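Local atomic coordinates of IL-4-inducing protein (Schistosoma mansoni, PDB entry 4EL6), a protein that binds IgE through a beta/gamma-crystallin-type fold and so triggers antigen-independent interleukin-4 release from basophils. Residues A[57-60]-A[65-68]; A[10-15]-A[19-24]; A[5-10]-A[90-95]; A[40-45]-A[53-58]. One frame throughout, in Å; residues are numbered along the deposited sequence.

Overall arrangement
The chain folds into two antiparallel beta sheets packed face to face. Contacts 1 and 2 are beta hairpins, one in each sheet. Their centres are about 18 Å apart, with nearest atoms about 6 Å apart. Contacts 3 and 4 join the sheets through the core, and their centres are only about 5 Å apart. Contact 4 shares L57 and F58 with contact 1, because strand 52-58 runs through both. Contact 3 shares Q10 with contact 2, and W55 of contact 4 packs against I90 of contact 3. Contacts 1 and 3 lie on opposite sides of the chain's centre, about 15 Å apart between their own centres. L57 CD2 still meets L9 CD2, at 3.7 Å.

Contact 1 of 4, residues A[57-60]-A[65-68]; sequences LFDN and GRIT
D59 and R66 face each other at the turn end of a beta hairpin, formed by strands 52-58 and 67-71 of the crystallin-type fold. R66 crosses the D59 carboxylate obliquely. Its CB lies 3.7 Å from D59 CG. R66 CG and CD then pass D59 OD2, with CD at 3.4 Å. The chain stays extended from CG to NE (chi2 174°, chi3 -178°), which carries NE just past the oxygen. The direct salt bridge from NE to OD2 is therefore long, and the guanidinium plane stands 77° from the carboxylate. D59 OD2 and a water both lie at the guanidinium edge, in its plane. The other oxygen, D59 OD1, accepts R66 N at 2.9 Å from above the carboxylate plane. D59 N returns a bond to R66 O, so backbone and side chain both tie the pair. F58 and I67 follow as a non-hydrogen-bonded pair, and L57 with T68 beyond them as a hydrogen-bonded pair. F58 CE2 touches CG1 in one of two I67 conformers, the side chains lying side by side. F84 packs on D59, R66 and T68. The water closes the long bridge: it donates to D59 OD2 at 2.7 Å and accepts from R66 NE at 2.8 Å.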
loop_
_atom_site.group_PDB
_atom_site.type_symbol
_atom_site.label_atom_id
_atom_site.label_comp_id
_atom_site.label_asym_id
_atom_site.label_seq_id
_atom_site.Cartn_x
_atom_site.Cartn_y
_atom_site.Cartn_z
ATOM N N LEU A 57 1.731 -1.139 3.860
ATOM C CA LEU A 57 1.540 0.235 4.344
ATOM C C LEU A 57 1.629 0.251 5.853
ATOM O O LEU A 57 1.112 -0.667 6.501
ATOM C CB LEU A 57 0.144 0.747 4.007
ATOM C CG LEU A 57 -0.393 0.443 2.650
ATOM C CD1 LEU A 57 -1.773 1.007 2.385
ATOM C CD2 LEU A 57 0.502 0.921 1.632
ATOM N N PHE A 58 2.316 1.238 6.422
ATOM C CA PHE A 58 2.604 1.323 7.801
ATOM C C PHE A 58 2.165 2.648 8.389
ATOM O O PHE A 58 2.254 3.690 7.700
ATOM C CB PHE A 58 4.145 1.276 7.987
ATOM C CG PHE A 58 4.749 -0.011 7.554
ATOM C CD1 PHE A 58 5.140 -0.184 6.226
ATOM C CD2 PHE A 58 4.988 -1.063 8.478
ATOM C CE1 PHE A 58 5.763 -1.346 5.832
ATOM C CE2 PHE A 58 5.567 -2.243 8.061
ATOM C CZ PHE A 58 5.909 -2.407 6.737
ATOM N N ASP A 59 1.723 2.673 9.673
ATOM C CA ASP A 59 1.305 3.947 10.263
ATOM C C ASP A 59 2.428 4.650 11.021
ATOM O O ASP A 59 2.166 5.693 11.615
ATOM C CB ASP A 59 0.035 3.829 11.120
ATOM C CG ASP A 59 0.318 3.371 12.577
ATOM O OD1 ASP A 59 1.359 2.737 12.869
ATOM O OD2 ASP A 59 -0.554 3.678 13.450
ATOM N N ASN A 60 3.678 4.139 10.927
ATOM C CA ASN A 60 4.815 4.898 11.432
ATOM C C ASN A 60 5.900 4.815 10.441
ATOM O O ASN A 60 5.774 4.146 9.418
ATOM C CB ASN A 60 5.207 4.351 12.771
ATOM C CG ASN A 60 6.025 5.311 13.581
ATOM O OD1 ASN A 60 6.363 6.423 13.189
ATOM N ND2 ASN A 60 6.293 4.882 14.796
ATOM N N GLY A 65 5.125 0.090 13.115
ATOM C CA GLY A 65 3.738 0.450 13.450
ATOM C C GLY A 65 2.731 -0.561 12.925
ATOM O O GLY A 65 3.061 -1.736 12.676
ATOM N N ARG A 66 1.467 -0.124 12.858
ATOM C CA ARG A 66 0.410 -0.910 12.263
ATOM C C ARG A 66 0.800 -1.179 10.796
ATOM O O ARG A 66 1.443 -0.362 10.127
ATOM C CB ARG A 66 -0.915 -0.158 12.327
ATOM C CG ARG A 66 -1.435 0.113 13.722
ATOM C CD ARG A 66 -2.674 0.996 13.669
ATOM N NE ARG A 66 -3.168 1.298 15.029
ATOM C CZ ARG A 66 -4.146 0.616 15.633
ATOM N NH1 ARG A 66 -4.837 -0.287 14.952
ATOM N NH2 ARG A 66 -4.512 0.922 16.886
ATOM N N ILE A 67 0.353 -2.331 10.296
ATOM C CA ILE A 67 0.690 -2.851 8.972
ATOM C C ILE A 67 -0.581 -3.288 8.271
ATOM O O ILE A 67 -1.345 -4.130 8.804
ATOM C CB ILE A 67 1.625 -4.051 9.037
ATOM C CG1 ILE A 67 2.801 -3.734 9.954
ATOM C CG2 ILE A 67 2.052 -4.476 7.611
ATOM C CD1 ILE A 67 3.792 -4.884 10.051
ATOM N N THR A 68 -0.769 -2.772 7.025
ATOM C CA THR A 68 -1.848 -3.189 6.168
ATOM C C THR A 68 -1.182 -3.581 4.867
ATOM O O THR A 68 -0.523 -2.748 4.198
ATOM C CB THR A 68 -2.800 -2.031 5.989
ATOM O OG1 THR A 68 -3.500 -1.815 7.219
ATOM C CG2 THR A 68 -3.843 -2.285 4.848
HETATM O O HOH W 1 -0.951 2.784 15.990
#

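Contact 2 of 4, residues A[10-15]-A[19-24]; sequences QLYDET and GSYIEV
D13 N donates to S20 O at 2.8 Å, a nearly straight bond of 161° at the hydrogen. It is the last backbone bond before the turn of this antiparallel hairpin. Two more bonds join L11 and I22, each N giving to the other's O at 2.9 Å. Between these rungs stand Y12 and Y21, a non-hydrogen-bonded pair with both side chains on the same face of the sheet. Their rings are near parallel, with planes at 26°, but are slid apart and barely overlap. Y12 CD2 instead rests on Y21 CB at 3.6 Å. Y21 CG sits between its backbone N and carbonyl carbon (chi1 64°), and the ring leads away from the partner strand. On the L11 side of the sheet, L11 CD1 presses on V24 CG2 at 3.5 Å, a tight contact for two methyls. At the turn, E14 extends beyond CG and brings OE2 to 3.4 Å from G19 CA. G19 has a positive phi. A water links the two segments: it accepts from S20 N and donates to E14 OE2 at 3.2 Å. Strand 21-24 is the outermost strand of its sheet within this chain. Strand 9-12 is flanked on its other side by strand 39-41, where Q10 pairs with C41 and Y12 with S39, while L11 packs inward on V40.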
loop_
_atom_site.group_PDB
_atom_site.type_symbol
_atom_site.label_atom_id
_atom_site.label_comp_id
_atom_site.label_asym_id
_atom_site.label_seq_id
_atom_site.Cartn_x
_atom_site.Cartn_y
_atom_site.Cartn_z
ATOM N N GLN A 10 -1.619 2.354 -6.050
ATOM C CA GLN A 10 -2.498 3.469 -6.360
ATOM C C GLN A 10 -3.245 3.987 -5.156
ATOM O O GLN A 10 -3.854 3.185 -4.464
ATOM C CB GLN A 10 -3.509 3.065 -7.454
ATOM C CG GLN A 10 -2.885 2.591 -8.785
ATOM C CD GLN A 10 -3.875 1.777 -9.597
ATOM O OE1 GLN A 10 -4.692 1.057 -9.042
ATOM N NE2 GLN A 10 -3.783 1.862 -10.919
ATOM N N LEU A 11 -3.139 5.299 -4.860
ATOM C CA LEU A 11 -3.728 5.890 -3.714
ATOM C C LEU A 11 -4.704 6.965 -4.198
ATOM O O LEU A 11 -4.300 7.938 -4.883
ATOM C CB LEU A 11 -2.690 6.531 -2.805
ATOM C CG LEU A 11 -1.738 5.461 -2.332
ATOM C CD1 LEU A 11 -0.478 5.647 -3.143
ATOM C CD2 LEU A 11 -1.542 5.444 -0.859
ATOM N N TYR A 12 -5.963 6.755 -3.908
ATOM C CA TYR A 12 -7.037 7.644 -4.399
ATOM C C TYR A 12 -7.512 8.553 -3.329
ATOM O O TYR A 12 -7.627 8.132 -2.178
ATOM C CB TYR A 12 -8.254 6.795 -4.869
ATOM C CG TYR A 12 -7.938 5.930 -6.035
ATOM C CD1 TYR A 12 -7.411 4.659 -5.845
ATOM C CD2 TYR A 12 -8.136 6.376 -7.349
ATOM C CE1 TYR A 12 -7.131 3.824 -6.912
ATOM C CE2 TYR A 12 -7.837 5.529 -8.415
ATOM C CZ TYR A 12 -7.315 4.266 -8.178
ATOM O OH TYR A 12 -7.005 3.422 -9.206
ATOM N N ASP A 13 -7.868 9.776 -3.718
ATOM C CA ASP A 13 -8.359 10.770 -2.767
ATOM C C ASP A 13 -9.680 10.322 -2.119
ATOM O O ASP A 13 -9.917 10.544 -0.937
ATOM C CB ASP A 13 -8.564 12.120 -3.469
ATOM C CG ASP A 13 -7.310 12.993 -3.518
ATOM O OD1 ASP A 13 -6.176 12.547 -3.227
ATOM O OD2 ASP A 13 -7.484 14.170 -3.905
ATOM N N GLU A 14 -10.554 9.719 -2.900
ATOM C CA GLU A 14 -11.893 9.410 -2.449
ATOM C C GLU A 14 -12.075 7.912 -2.297
ATOM O O GLU A 14 -11.276 7.108 -2.792
ATOM C CB GLU A 14 -12.915 9.939 -3.443
ATOM C CG GLU A 14 -13.070 11.464 -3.402
ATOM C CD GLU A 14 -13.812 11.919 -4.626
ATOM O OE1 GLU A 14 -14.979 11.493 -4.751
ATOM O OE2 GLU A 14 -13.207 12.631 -5.476
ATOM N N THR A 15 -13.114 7.522 -1.602
ATOM C CA THR A 15 -13.416 6.117 -1.485
ATOM C C THR A 15 -13.879 5.562 -2.822
ATOM O O THR A 15 -14.213 6.292 -3.729
ATOM C CB THR A 15 -14.527 5.835 -0.422
ATOM O OG1 THR A 15 -15.652 6.542 -0.836
ATOM C CG2 THR A 15 -14.172 6.236 1.007
ATOM N N GLY A 19 -11.657 10.090 -7.839
ATOM C CA GLY A 19 -10.971 11.306 -7.596
ATOM C C GLY A 19 -9.547 11.200 -7.995
ATOM O O GLY A 19 -9.160 10.279 -8.723
ATOM N N SER A 20 -8.800 12.196 -7.567
ATOM C CA SER A 20 -7.396 12.302 -7.934
ATOM C C SER A 20 -6.625 11.139 -7.315
ATOM O O SER A 20 -7.060 10.553 -6.337
ATOM C CB SER A 20 -6.843 13.648 -7.479
ATOM O OG SER A 20 -6.889 13.736 -6.071
ATOM N N TYR A 21 -5.516 10.802 -7.908
ATOM C CA TYR A 21 -4.736 9.717 -7.309
ATOM C C TYR A 21 -3.265 9.948 -7.520
ATOM O O TYR A 21 -2.819 10.823 -8.293
ATOM C CB TYR A 21 -5.183 8.346 -7.791
ATOM C CG TYR A 21 -4.970 8.159 -9.253
ATOM C CD1 TYR A 21 -5.715 8.901 -10.149
ATOM C CD2 TYR A 21 -3.994 7.302 -9.740
ATOM C CE1 TYR A 21 -5.527 8.779 -11.510
ATOM C CE2 TYR A 21 -3.773 7.172 -11.106
ATOM C CZ TYR A 21 -4.555 7.917 -11.991
ATOM O OH TYR A 21 -4.421 7.839 -13.379
ATOM N N ILE A 22 -2.508 9.180 -6.729
ATOM C CA ILE A 22 -1.077 9.204 -6.743
ATOM C C ILE A 22 -0.628 7.784 -6.986
ATOM O O ILE A 22 -1.225 6.870 -6.454
ATOM C CB ILE A 22 -0.466 9.708 -5.387
ATOM C CG1 ILE A 22 -0.818 11.164 -5.149
ATOM C CG2 ILE A 22 1.053 9.577 -5.419
ATOM C CD1 ILE A 22 -0.609 11.612 -3.735
ATOM N N GLU A 23 0.440 7.614 -7.774
ATOM C CA GLU A 23 1.077 6.326 -8.000
ATOM C C GLU A 23 2.415 6.276 -7.244
ATOM O O GLU A 23 3.218 7.245 -7.237
ATOM C CB GLU A 23 1.307 6.039 -9.496
ATOM C CG GLU A 23 0.025 5.886 -10.297
ATOM C CD GLU A 23 0.282 5.589 -11.779
ATOM O OE1 GLU A 23 -0.540 4.902 -12.416
ATOM O OE2 GLU A 23 1.312 6.039 -12.290
ATOM N N VAL A 24 2.641 5.173 -6.566
ATOM C CA VAL A 24 3.892 5.008 -5.829
ATOM C C VAL A 24 4.635 3.824 -6.477
ATOM O O VAL A 24 4.047 2.740 -6.689
ATOM C CB VAL A 24 3.616 4.724 -4.331
ATOM C CG1 VAL A 24 4.861 4.360 -3.584
ATOM C CG2 VAL A 24 2.931 5.900 -3.629
HETATM O O HOH W 2 -10.320 13.967 -5.802
#

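Contact 3 of 4, residues A[5-10]-A[90-95]; sequences CKYCLQ and IKRCIQ
I90, at the start of the segment, meets L9 tip to tip. Its CG2 lies 3.9 Å from L9 CD2, and its CD1 is close to the same methyl. L9 reaches there with CG anti to its own N (chi1 177°). W55 packs on both residues and completes this buried apolar patch. K91 N bonds to Y56 O in the neighbouring strand. R92 reaches across to Y7. Its chain is stretched throughout, from chi1 at 180° to NE. The guanidinium lies above the plane of the Y7 ring, displaced past its CD1-CE1 side, with NH2 nearest to lying over the ring. The two planes are only 14° apart. Y7 CD1 sits over the guanidinium face, toward its rim. R92 NH1 sits 3.1 Å from Y7 CE1. R92 CZ lies 3.3 Å from Y7 CD1. R92 NH1 also bonds to Y25 O, which helps fix the guanidinium beside Y7. C93 continues the strand, its N bonded to Y54 O and its sulfur joined in a disulfide to C103. L9 and I90 thus pack strand 9-12 of one sheet against strand 89-95 of the other, the face-to-face sheet packing expected of a beta/gamma-crystallin sandwich.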
loop_
_atom_site.group_PDB
_atom_site.type_symbol
_atom_site.label_atom_id
_atom_site.label_comp_id
_atom_site.label_asym_id
_atom_site.label_seq_id
_atom_site.Cartn_x
_atom_site.Cartn_y
_atom_site.Cartn_z
ATOM N N CYS A 5 0.278 2.241 -14.461
ATOM C CA CYS A 5 1.490 1.477 -14.039
ATOM C C CYS A 5 1.004 0.024 -13.777
ATOM O O CYS A 5 -0.183 -0.290 -13.519
ATOM C CB CYS A 5 2.279 2.197 -12.873
ATOM S SG CYS A 5 3.822 1.499 -12.104
ATOM N N LYS A 6 1.939 -0.873 -14.027
ATOM C CA LYS A 6 1.620 -2.257 -13.986
ATOM C C LYS A 6 1.828 -2.779 -12.589
ATOM O O LYS A 6 1.211 -3.750 -12.205
ATOM C CB LYS A 6 2.521 -2.999 -14.951
ATOM C CG LYS A 6 2.371 -2.533 -16.394
ATOM C CD LYS A 6 1.677 -3.571 -17.279
ATOM C CE LYS A 6 1.322 -3.024 -18.675
ATOM N NZ LYS A 6 0.079 -2.184 -18.725
ATOM N N TYR A 7 2.718 -2.151 -11.832
ATOM C CA TYR A 7 3.077 -2.747 -10.540
ATOM C C TYR A 7 2.816 -1.850 -9.311
ATOM O O TYR A 7 2.651 -2.423 -8.168
ATOM C CB TYR A 7 4.523 -3.206 -10.570
ATOM C CG TYR A 7 5.405 -2.109 -10.941
ATOM C CD1 TYR A 7 5.809 -1.172 -9.975
ATOM C CD2 TYR A 7 5.772 -1.905 -12.267
ATOM C CE1 TYR A 7 6.615 -0.100 -10.313
ATOM C CE2 TYR A 7 6.558 -0.812 -12.634
ATOM C CZ TYR A 7 6.983 0.092 -11.645
ATOM O OH TYR A 7 7.800 1.168 -11.961
ATOM N N CYS A 8 2.612 -0.554 -9.630
ATOM C CA CYS A 8 2.569 0.545 -8.662
ATOM C C CYS A 8 1.444 0.374 -7.687
ATOM O O CYS A 8 0.544 -0.430 -7.892
ATOM C CB CYS A 8 2.430 1.915 -9.336
ATOM S SG CYS A 8 0.783 2.528 -9.723
ATOM N N LEU A 9 1.523 1.147 -6.630
ATOM C CA LEU A 9 0.502 1.219 -5.644
ATOM C C LEU A 9 -0.278 2.475 -6.026
ATOM O O LEU A 9 0.344 3.581 -6.299
ATOM C CB LEU A 9 1.166 1.396 -4.252
ATOM C CG LEU A 9 0.202 1.566 -3.081
ATOM C CD1 LEU A 9 -0.559 0.293 -2.779
ATOM C CD2 LEU A 9 0.968 2.029 -1.847
ATOM N N GLN A 10 -1.619 2.354 -6.050
ATOM C CA GLN A 10 -2.498 3.469 -6.360
ATOM C C GLN A 10 -3.245 3.987 -5.156
ATOM O O GLN A 10 -3.854 3.185 -4.464
ATOM C CB GLN A 10 -3.509 3.065 -7.454
ATOM C CG GLN A 10 -2.885 2.591 -8.785
ATOM C CD GLN A 10 -3.875 1.777 -9.597
ATOM O OE1 GLN A 10 -4.692 1.057 -9.042
ATOM N NE2 GLN A 10 -3.783 1.862 -10.919
ATOM N N ILE A 90 5.839 3.070 3.310
ATOM C CA ILE A 90 5.277 2.124 2.399
ATOM C C ILE A 90 6.420 1.245 1.926
ATOM O O ILE A 90 7.453 1.795 1.461
ATOM C CB ILE A 90 4.659 2.825 1.139
ATOM C CG1 ILE A 90 3.457 3.766 1.523
ATOM C CG2 ILE A 90 4.289 1.761 0.110
ATOM C CD1 ILE A 90 3.003 4.656 0.396
ATOM N N LYS A 91 6.235 -0.071 1.940
ATOM C CA LYS A 91 7.270 -1.007 1.438
ATOM C C LYS A 91 6.746 -1.813 0.257
ATOM O O LYS A 91 5.660 -2.317 0.310
ATOM C CB LYS A 91 7.805 -1.929 2.480
ATOM C CG LYS A 91 9.039 -2.678 2.016
ATOM C CD LYS A 91 9.679 -3.487 3.129
ATOM C CE LYS A 91 10.665 -2.606 3.880
ATOM N NZ LYS A 91 11.674 -3.394 4.633
ATOM N N ARG A 92 7.501 -1.797 -0.818
ATOM C CA ARG A 92 7.223 -2.611 -1.999
ATOM C C ARG A 92 7.959 -3.939 -1.921
ATOM O O ARG A 92 9.176 -3.993 -1.666
ATOM C CB ARG A 92 7.634 -1.878 -3.276
ATOM C CG ARG A 92 7.377 -2.665 -4.580
ATOM C CD ARG A 92 7.843 -1.911 -5.833
ATOM N NE ARG A 92 7.777 -2.788 -6.979
ATOM C CZ ARG A 92 8.244 -2.481 -8.192
ATOM N NH1 ARG A 92 8.775 -1.284 -8.453
ATOM N NH2 ARG A 92 8.194 -3.396 -9.162
ATOM N N CYS A 93 7.170 -5.008 -2.032
ATOM C CA CYS A 93 7.675 -6.335 -1.941
ATOM C C CYS A 93 7.223 -7.224 -3.087
ATOM O O CYS A 93 6.571 -6.790 -4.051
ATOM C CB CYS A 93 7.190 -6.916 -0.628
ATOM S SG CYS A 93 7.593 -5.849 0.808
ATOM N N ILE A 94 7.578 -8.508 -2.945
ATOM C CA ILE A 94 7.265 -9.504 -3.965
ATOM C C ILE A 94 6.546 -10.624 -3.301
ATOM O O ILE A 94 6.913 -11.030 -2.175
ATOM C CB ILE A 94 8.535 -10.036 -4.642
ATOM C CG1 ILE A 94 9.120 -8.949 -5.515
ATOM C CG2 ILE A 94 8.226 -11.274 -5.509
ATOM C CD1 ILE A 94 10.549 -9.244 -5.932
ATOM N N GLN A 95 5.489 -11.123 -3.933
ATOM C CA GLN A 95 4.823 -12.323 -3.440
ATOM C C GLN A 95 5.222 -13.457 -4.392
ATOM O O GLN A 95 4.992 -13.320 -5.589
ATOM C CB GLN A 95 3.316 -12.153 -3.484
ATOM C CG GLN A 95 2.573 -13.277 -2.822
ATOM C CD GLN A 95 1.100 -12.999 -2.761
ATOM O OE1 GLN A 95 0.508 -12.530 -3.737
ATOM N NE2 GLN A 95 0.490 -13.287 -1.601
#

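Contact 4 of 4, residues A[40-45]-A[53-58]; sequences VCVPFV and PYWYLF
V42 places CG1 anti to its backbone N (chi1 -178°), and W55 turns CG away from its carbonyl carbon (chi1 -68°, chi2 82°). These torsions aim both methyls of V42 at one corner of the indole. V42 CG2 lies 3.6 Å from W55 CD1. V42 CG1 lies 3.8 Å from W55 CD1. The approach to the ring is oblique. The indole nitrogen has its polar partner elsewhere: it donates to Y7 O, a bond that helps hold the ring's rotation. V42 CG1 also touches P53 CG at 4.1 Å, and a single valine thus spans two residues of the strand. At one end of the contact V45 crosses P53, with V45 CG2 3.4 Å from P53 CD. That is tighter than usual for two carbons. V45 N bonds to H72 ND1. At the other end V40 CG1 and L57 CD1 meet more loosely, at 4.3 Å. F79 and L70 pack on both V40 and L57 there. The interface is apolar. Segments 40-45 and 53-58 run in nearly opposite directions, yet V42 and W55 keep their CA atoms 7.9 Å from each other, too far for a beta bridge. Each strand hydrogen-bonds within its own sheet instead: C41 pairs with Q10, and Y54 with C93. A disulfide also ties C41 to C75. Apart from V45 at its exposed edge, the contact belongs to the hydrophobic interior of a two-sheet sandwich, consistent with the beta/gamma-crystallin fold of this protein.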
loop_
_atom_site.group_PDB
_atom_site.type_symbol
_atom_site.label_atom_id
_atom_site.label_comp_id
_atom_site.label_asym_id
_atom_site.label_seq_id
_atom_site.Cartn_x
_atom_site.Cartn_y
_atom_site.Cartn_z
ATOM N N VAL A 40 -7.178 2.528 -1.831
ATOM C CA VAL A 40 -5.860 2.113 -2.263
ATOM C C VAL A 40 -6.023 0.819 -3.030
ATOM O O VAL A 40 -6.756 -0.060 -2.609
ATOM C CB VAL A 40 -4.965 1.851 -1.050
ATOM C CG1 VAL A 40 -3.636 1.338 -1.455
ATOM C CG2 VAL A 40 -4.883 3.096 -0.170
ATOM N N CYS A 41 -5.300 0.693 -4.147
ATOM C CA CYS A 41 -5.317 -0.522 -4.934
ATOM C C CYS A 41 -3.903 -0.883 -5.395
ATOM O O CYS A 41 -3.038 -0.040 -5.555
ATOM C CB CYS A 41 -6.066 -0.290 -6.215
ATOM S SG CYS A 41 -7.828 0.115 -5.995
ATOM N N VAL A 42 -3.765 -2.143 -5.771
ATOM C CA VAL A 42 -2.629 -2.670 -6.498
ATOM C C VAL A 42 -3.169 -3.357 -7.749
ATOM O O VAL A 42 -4.073 -4.180 -7.653
ATOM C CB VAL A 42 -1.848 -3.705 -5.684
ATOM C CG1 VAL A 42 -0.651 -4.170 -6.494
ATOM C CG2 VAL A 42 -1.446 -3.162 -4.317
ATOM N N PRO A 43 -2.649 -2.986 -8.895
ATOM C CA PRO A 43 -3.155 -3.590 -10.150
ATOM C C PRO A 43 -2.971 -5.107 -10.211
ATOM O O PRO A 43 -2.067 -5.694 -9.583
ATOM C CB PRO A 43 -2.361 -2.868 -11.240
ATOM C CG PRO A 43 -1.850 -1.641 -10.637
ATOM C CD PRO A 43 -1.715 -1.875 -9.146
ATOM N N PHE A 44 -3.839 -5.748 -11.012
ATOM C CA PHE A 44 -3.714 -7.116 -11.306
ATOM C C PHE A 44 -2.509 -7.332 -12.192
ATOM O O PHE A 44 -2.171 -6.471 -12.955
ATOM C CB PHE A 44 -4.972 -7.589 -12.021
ATOM C CG PHE A 44 -6.039 -8.065 -11.083
ATOM C CD1 PHE A 44 -5.932 -9.314 -10.495
ATOM C CD2 PHE A 44 -7.167 -7.272 -10.800
ATOM C CE1 PHE A 44 -6.930 -9.766 -9.636
ATOM C CE2 PHE A 44 -8.195 -7.732 -9.973
ATOM C CZ PHE A 44 -8.074 -8.974 -9.372
ATOM N N VAL A 45 -1.889 -8.477 -12.043
ATOM C CA VAL A 45 -0.798 -8.925 -12.864
ATOM C C VAL A 45 -1.274 -10.198 -13.597
ATOM O O VAL A 45 -1.836 -10.109 -14.689
ATOM C CB VAL A 45 0.412 -9.209 -11.933
ATOM C CG1 VAL A 45 1.490 -10.005 -12.644
ATOM C CG2 VAL A 45 0.978 -7.887 -11.458
ATOM N N PRO A 53 3.518 -8.228 -7.444
ATOM C CA PRO A 53 3.803 -7.213 -6.444
ATOM C C PRO A 53 2.967 -7.406 -5.186
ATOM O O PRO A 53 1.856 -7.969 -5.214
ATOM C CB PRO A 53 3.416 -5.924 -7.119
ATOM C CG PRO A 53 2.448 -6.312 -8.178
ATOM C CD PRO A 53 2.868 -7.666 -8.626
ATOM N N TYR A 54 3.559 -7.035 -4.044
ATOM C CA TYR A 54 2.821 -7.052 -2.775
ATOM C C TYR A 54 3.270 -5.823 -2.017
ATOM O O TYR A 54 4.460 -5.571 -1.969
ATOM C CB TYR A 54 3.091 -8.325 -1.936
ATOM C CG TYR A 54 2.092 -8.485 -0.817
ATOM C CD1 TYR A 54 2.279 -7.853 0.414
ATOM C CD2 TYR A 54 0.980 -9.271 -0.957
ATOM C CE1 TYR A 54 1.358 -7.932 1.415
ATOM C CE2 TYR A 54 0.044 -9.389 0.045
ATOM C CZ TYR A 54 0.258 -8.731 1.261
ATOM O OH TYR A 54 -0.660 -8.818 2.242
ATOM N N TRP A 55 2.333 -5.056 -1.445
ATOM C CA TRP A 55 2.685 -3.791 -0.820
ATOM C C TRP A 55 2.297 -3.772 0.643
ATOM O O TRP A 55 1.214 -4.213 0.997
ATOM C CB TRP A 55 2.007 -2.651 -1.536
ATOM C CG TRP A 55 2.493 -2.391 -2.937
ATOM C CD1 TRP A 55 2.131 -3.050 -4.121
ATOM C CD2 TRP A 55 3.460 -1.406 -3.310
ATOM N NE1 TRP A 55 2.831 -2.510 -5.209
ATOM C CE2 TRP A 55 3.604 -1.487 -4.773
ATOM C CE3 TRP A 55 4.175 -0.407 -2.606
ATOM C CZ2 TRP A 55 4.417 -0.602 -5.445
ATOM C CZ3 TRP A 55 4.979 0.472 -3.343
ATOM C CH2 TRP A 55 5.089 0.326 -4.728
ATOM N N TYR A 56 3.183 -3.293 1.517
ATOM C CA TYR A 56 2.862 -3.032 2.913
ATOM C C TYR A 56 2.804 -1.538 3.196
ATOM O O TYR A 56 3.700 -0.738 2.828
ATOM C CB TYR A 56 3.927 -3.667 3.800
ATOM C CG TYR A 56 3.765 -5.156 3.971
ATOM C CD1 TYR A 56 2.629 -5.658 4.586
ATOM C CD2 TYR A 56 4.736 -6.047 3.489
ATOM C CE1 TYR A 56 2.479 -7.029 4.762
ATOM C CE2 TYR A 56 4.528 -7.410 3.638
ATOM C CZ TYR A 56 3.447 -7.845 4.333
ATOM O OH TYR A 56 3.279 -9.214 4.490
ATOM N N LEU A 57 1.731 -1.139 3.860
ATOM C CA LEU A 57 1.540 0.235 4.344
ATOM C C LEU A 57 1.629 0.251 5.853
ATOM O O LEU A 57 1.112 -0.667 6.501
ATOM C CB LEU A 57 0.144 0.747 4.007
ATOM C CG LEU A 57 -0.393 0.443 2.650
ATOM C CD1 LEU A 57 -1.773 1.007 2.385
ATOM C CD2 LEU A 57 0.502 0.921 1.632
ATOM N N PHE A 58 2.316 1.238 6.422
ATOM C CA PHE A 58 2.604 1.323 7.801
ATOM C C PHE A 58 2.165 2.648 8.389
ATOM O O PHE A 58 2.254 3.690 7.700
ATOM C CB PHE A 58 4.145 1.276 7.987
ATOM C CG PHE A 58 4.749 -0.011 7.554
ATOM C CD1 PHE A 58 5.140 -0.184 6.226
ATOM C CD2 PHE A 58 4.988 -1.063 8.478
ATOM C CE1 PHE A 58 5.763 -1.346 5.832
ATOM C CE2 PHE A 58 5.567 -2.243 8.061
ATOM C CZ PHE A 58 5.909 -2.407 6.737
#